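Local coordinates for cytoplasmic protein (Cryptococcus neoformans var. grubii serotype A, PDB 7LPO) that probably hydrolyses steryl beta-glucosides as a sterylglucosidase of glycoside hydrolase family 5, at residues L443-Y454 with L512-G523. Residues are numbered along the deposited sequence; the frame is centred on the assembly and turned at random.
Sequences LKGRACSSPHFY and LGNYPTLVGEIG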
loop_
_atom_site.group_PDB
_atom_site.type_symbol
_atom_site.label_atom_id
_atom_site.label_comp_id
_atom_site.label_asym_id
_atom_site.label_seq_id
_atom_site.Cartn_x
_atom_site.Cartn_y
_atom_site.Cartn_z
ATOM N N LEU A 443 10.200 16.143 -11.352
ATOM C CA LEU A 443 9.002 15.519 -11.904
ATOM C C LEU A 443 9.096 15.399 -13.421
ATOM O O LEU A 443 8.838 14.329 -13.986
ATOM C CB LEU A 443 7.773 16.329 -11.511
ATOM C CG LEU A 443 7.413 16.369 -10.028
ATOM C CD1 LEU A 443 6.196 17.248 -9.816
ATOM C CD2 LEU A 443 7.169 14.972 -9.514
ATOM N N LYS A 444 9.443 16.504 -14.092
ATOM C CA LYS A 444 9.685 16.531 -15.532
ATOM C C LYS A 444 8.480 16.022 -16.316
ATOM O O LYS A 444 8.625 15.301 -17.302
ATOM C CB LYS A 444 10.937 15.729 -15.888
ATOM C CG LYS A 444 12.247 16.337 -15.400
ATOM C CD LYS A 444 13.463 15.599 -16.000
ATOM C CE LYS A 444 14.781 16.216 -15.540
ATOM N NZ LYS A 444 15.970 15.400 -15.928
ATOM N N GLY A 445 7.283 16.393 -15.867
ATOM C CA GLY A 445 6.070 16.073 -16.593
ATOM C C GLY A 445 5.751 14.603 -16.697
ATOM O O GLY A 445 5.050 14.189 -17.624
ATOM N N ARG A 446 6.227 13.795 -15.760
ATOM C CA ARG A 446 5.992 12.357 -15.853
ATOM C C ARG A 446 5.841 11.805 -14.433
ATOM O O ARG A 446 6.745 11.167 -13.883
ATOM C CB ARG A 446 7.118 11.657 -16.611
ATOM C CG ARG A 446 6.786 10.240 -17.001
ATOM C CD ARG A 446 7.321 9.892 -18.389
ATOM N NE ARG A 446 7.009 8.500 -18.700
ATOM C CZ ARG A 446 5.812 8.086 -19.101
ATOM N NH1 ARG A 446 4.838 8.974 -19.265
ATOM N NH2 ARG A 446 5.594 6.801 -19.342
ATOM N N ALA A 447 4.660 12.026 -13.859
ATOM C CA ALA A 447 4.412 11.676 -12.472
ATOM C C ALA A 447 2.931 11.389 -12.271
ATOM O O ALA A 447 2.096 11.696 -13.118
ATOM C CB ALA A 447 4.879 12.797 -11.534
ATOM N N CYS A 448 2.621 10.800 -11.119
ATOM C CA CYS A 448 1.264 10.410 -10.759
ATOM C C CYS A 448 1.220 10.318 -9.243
ATOM O O CYS A 448 2.111 9.730 -8.633
ATOM C CB CYS A 448 0.881 9.065 -11.402
ATOM S SG CYS A 448 -0.723 8.363 -10.884
ATOM N N SER A 449 0.204 10.911 -8.641
ATOM C CA SER A 449 0.015 10.837 -7.201
ATOM C C SER A 449 -0.563 9.470 -6.858
ATOM O O SER A 449 -1.477 8.992 -7.535
ATOM C CB SER A 449 -0.923 11.958 -6.746
ATOM O OG SER A 449 -1.036 11.978 -5.337
ATOM N N SER A 450 -0.026 8.826 -5.821
ATOM C CA SER A 450 -0.398 7.449 -5.489
ATOM C C SER A 450 -0.706 7.303 -4.005
ATOM O O SER A 450 -0.111 6.475 -3.315
ATOM C CB SER A 450 0.708 6.482 -5.915
ATOM O OG SER A 450 1.937 6.733 -5.240
ATOM N N PRO A 451 -1.678 8.048 -3.491
ATOM C CA PRO A 451 -2.079 7.854 -2.094
ATOM C C PRO A 451 -2.764 6.508 -1.893
ATOM O O PRO A 451 -3.255 5.870 -2.828
ATOM C CB PRO A 451 -3.053 9.008 -1.847
ATOM C CG PRO A 451 -3.741 9.170 -3.194
ATOM C CD PRO A 451 -2.635 8.897 -4.227
ATOM N N HIS A 452 -2.795 6.077 -0.636
ATOM C CA HIS A 452 -3.613 4.947 -0.229
ATOM C C HIS A 452 -4.873 5.458 0.459
ATOM O O HIS A 452 -4.893 6.554 1.023
ATOM C CB HIS A 452 -2.842 4.011 0.702
ATOM C CG HIS A 452 -1.583 3.469 0.097
ATOM N ND1 HIS A 452 -0.691 2.697 0.807
ATOM C CD2 HIS A 452 -1.068 3.585 -1.150
ATOM C CE1 HIS A 452 0.324 2.371 0.029
ATOM N NE2 HIS A 452 0.119 2.892 -1.166
ATOM N N PHE A 453 -5.941 4.672 0.376
ATOM C CA PHE A 453 -7.153 4.979 1.118
ATOM C C PHE A 453 -7.808 3.698 1.596
ATOM O O PHE A 453 -8.035 2.781 0.803
ATOM C CB PHE A 453 -8.172 5.760 0.291
ATOM C CG PHE A 453 -9.442 6.018 1.040
ATOM C CD1 PHE A 453 -9.561 7.129 1.853
ATOM C CD2 PHE A 453 -10.502 5.132 0.971
ATOM C CE1 PHE A 453 -10.722 7.363 2.569
ATOM C CE2 PHE A 453 -11.664 5.371 1.688
ATOM C CZ PHE A 453 -11.762 6.487 2.491
ATOM N N TYR A 454 -8.140 3.655 2.881
ATOM C CA TYR A 454 -8.904 2.565 3.460
ATOM C C TYR A 454 -10.097 3.130 4.211
ATOM O O TYR A 454 -9.980 4.150 4.893
ATOM C CB TYR A 454 -8.052 1.724 4.418
ATOM C CG TYR A 454 -7.048 0.851 3.706
ATOM C CD1 TYR A 454 -7.388 -0.421 3.275
ATOM C CD2 TYR A 454 -5.759 1.303 3.461
ATOM C CE1 TYR A 454 -6.477 -1.216 2.611
ATOM C CE2 TYR A 454 -4.843 0.513 2.810
ATOM C CZ TYR A 454 -5.209 -0.746 2.387
ATOM O OH TYR A 454 -4.293 -1.547 1.751
ATOM N N LEU A 512 0.674 19.090 -6.657
ATOM C CA LEU A 512 1.658 18.561 -7.593
ATOM C C LEU A 512 1.493 19.141 -8.992
ATOM O O LEU A 512 2.490 19.396 -9.674
ATOM C CB LEU A 512 1.568 17.037 -7.644
ATOM C CG LEU A 512 2.062 16.319 -6.385
ATOM C CD1 LEU A 512 1.834 14.804 -6.466
ATOM C CD2 LEU A 512 3.544 16.614 -6.148
ATOM N N GLY A 513 0.261 19.378 -9.428
ATOM C CA GLY A 513 -0.001 19.920 -10.739
ATOM C C GLY A 513 -1.036 19.089 -11.468
ATOM O O GLY A 513 -1.813 18.345 -10.859
ATOM N N ASN A 514 -1.049 19.224 -12.795
ATOM C CA ASN A 514 -2.016 18.508 -13.624
ATOM C C ASN A 514 -1.436 17.140 -13.963
ATOM O O ASN A 514 -0.822 16.912 -15.008
ATOM C CB ASN A 514 -2.367 19.324 -14.854
ATOM C CG ASN A 514 -3.439 20.351 -14.562
ATOM O OD1 ASN A 514 -4.634 20.089 -14.726
ATOM N ND2 ASN A 514 -3.018 21.526 -14.107
ATOM N N TYR A 515 -1.631 16.221 -13.035
ATOM C CA TYR A 515 -1.111 14.868 -13.095
ATOM C C TYR A 515 -2.227 13.906 -12.740
ATOM O O TYR A 515 -3.205 14.289 -12.089
ATOM C CB TYR A 515 0.052 14.677 -12.115
ATOM C CG TYR A 515 1.332 15.344 -12.533
ATOM C CD1 TYR A 515 2.070 14.854 -13.602
ATOM C CD2 TYR A 515 1.817 16.451 -11.849
ATOM C CE1 TYR A 515 3.253 15.447 -13.981
ATOM C CE2 TYR A 515 2.998 17.063 -12.229
ATOM C CZ TYR A 515 3.710 16.550 -13.296
ATOM O OH TYR A 515 4.886 17.135 -13.682
ATOM N N PRO A 516 -2.104 12.646 -13.131
ATOM C CA PRO A 516 -3.108 11.655 -12.730
ATOM C C PRO A 516 -3.003 11.324 -11.250
ATOM O O PRO A 516 -2.012 11.621 -10.581
ATOM C CB PRO A 516 -2.783 10.430 -13.593
ATOM C CG PRO A 516 -1.813 10.924 -14.649
ATOM C CD PRO A 516 -1.089 12.087 -14.032
ATOM N N THR A 517 -4.065 10.707 -10.743
ATOM C CA THR A 517 -4.097 10.143 -9.403
ATOM C C THR A 517 -4.426 8.659 -9.502
ATOM O O THR A 517 -5.297 8.259 -10.283
ATOM C CB THR A 517 -5.132 10.835 -8.517
ATOM O OG1 THR A 517 -4.893 12.247 -8.491
ATOM C CG2 THR A 517 -5.063 10.272 -7.096
ATOM N N LEU A 518 -3.735 7.842 -8.708
ATOM C CA LEU A 518 -3.996 6.411 -8.660
ATOM C C LEU A 518 -4.000 5.993 -7.203
ATOM O O LEU A 518 -3.048 6.282 -6.476
ATOM C CB LEU A 518 -2.947 5.644 -9.456
ATOM C CG LEU A 518 -3.077 4.130 -9.612
ATOM C CD1 LEU A 518 -2.241 3.642 -10.791
ATOM C CD2 LEU A 518 -2.638 3.435 -8.351
ATOM N N VAL A 519 -5.073 5.337 -6.770
ATOM C CA VAL A 519 -5.177 4.910 -5.377
ATOM C C VAL A 519 -4.389 3.611 -5.262
ATOM O O VAL A 519 -4.880 2.535 -5.611
ATOM C CB VAL A 519 -6.628 4.741 -4.925
ATOM C CG1 VAL A 519 -6.661 4.294 -3.479
ATOM C CG2 VAL A 519 -7.406 6.048 -5.109
ATOM N N GLY A 520 -3.151 3.711 -4.774
ATOM C CA GLY A 520 -2.244 2.576 -4.826
ATOM C C GLY A 520 -2.652 1.406 -3.959
ATOM O O GLY A 520 -2.230 0.275 -4.224
ATOM N N GLU A 521 -3.416 1.656 -2.907
ATOM C CA GLU A 521 -3.987 0.596 -2.091
ATOM C C GLU A 521 -5.391 0.988 -1.662
ATOM O O GLU A 521 -5.623 2.121 -1.228
ATOM C CB GLU A 521 -3.163 0.317 -0.832
ATOM C CG GLU A 521 -1.763 -0.180 -1.057
ATOM C CD GLU A 521 -1.092 -0.610 0.251
ATOM O OE1 GLU A 521 -1.811 -0.813 1.262
ATOM O OE2 GLU A 521 0.154 -0.725 0.265
ATOM N N ILE A 522 -6.313 0.034 -1.753
ATOM C CA ILE A 522 -7.669 0.185 -1.233
ATOM C C ILE A 522 -8.247 -1.215 -1.107
ATOM O O ILE A 522 -7.963 -2.085 -1.937
ATOM C CB ILE A 522 -8.530 1.100 -2.139
ATOM C CG1 ILE A 522 -9.958 1.226 -1.591
ATOM C CG2 ILE A 522 -8.572 0.592 -3.569
ATOM C CD1 ILE A 522 -10.720 2.401 -2.159
ATOM N N GLY A 523 -9.009 -1.450 -0.041
ATOM C CA GLY A 523 -9.556 -2.782 0.180
ATOM C C GLY A 523 -10.327 -2.880 1.478
ATOM O O GLY A 523 -10.466 -1.905 2.220
#
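Glu521 reaches across to His452 and Tyr454 from a chain that runs parallel to theirs. Its CB lies 3.4 Å from Tyr454 OH and also touches His452 CG. Glu521 CG sits over the centre of the imidazole, 3.5 Å from the His452 ring centroid, a CH-pi contact. CD continues above the same ring, and the carboxylate stacks on it with the planes 24° apart. At the tip the two oxygens part: Glu521 OE1 accepts a 2.6 Å hydrogen bond from Tyr454 OH on its anti side, whereas Glu521 OE2 lies 3.1 Å from His452 CE1 and forms a salt bridge with Arg100. With CG anti to the carbonyl carbon (chi1 -63°) and the chain extended beyond it, the side chain lies over the His452 imidazole and brings OE1 to the edge of the Tyr454 ring. His452 ND1 is hydrogen-bonded to Glu271. A bound Tris, probably from the crystallisation liquor, is hydrogen-bonded through its amine to Glu521 OE1 and Tyr454 OH, consistent with a pocket at the active site of a family 5 glycosidase.

Backbone hydrogen bonds join the two chains, among them Leu518 N to Ser449 O (2.8 Å) and Phe453 N to Glu521 O (3.0 Å). At the far end the Tyr515 ring takes Ala447 CB over one face, and its hydroxyl is hydrogen-bonded to Glu440. Strand 447-449 thus lies between strands 424-427 and 518-522 of the TIM barrel, the latter pairing onward with 567-570, while helix 490-512 packs against Ser449 and Phe453.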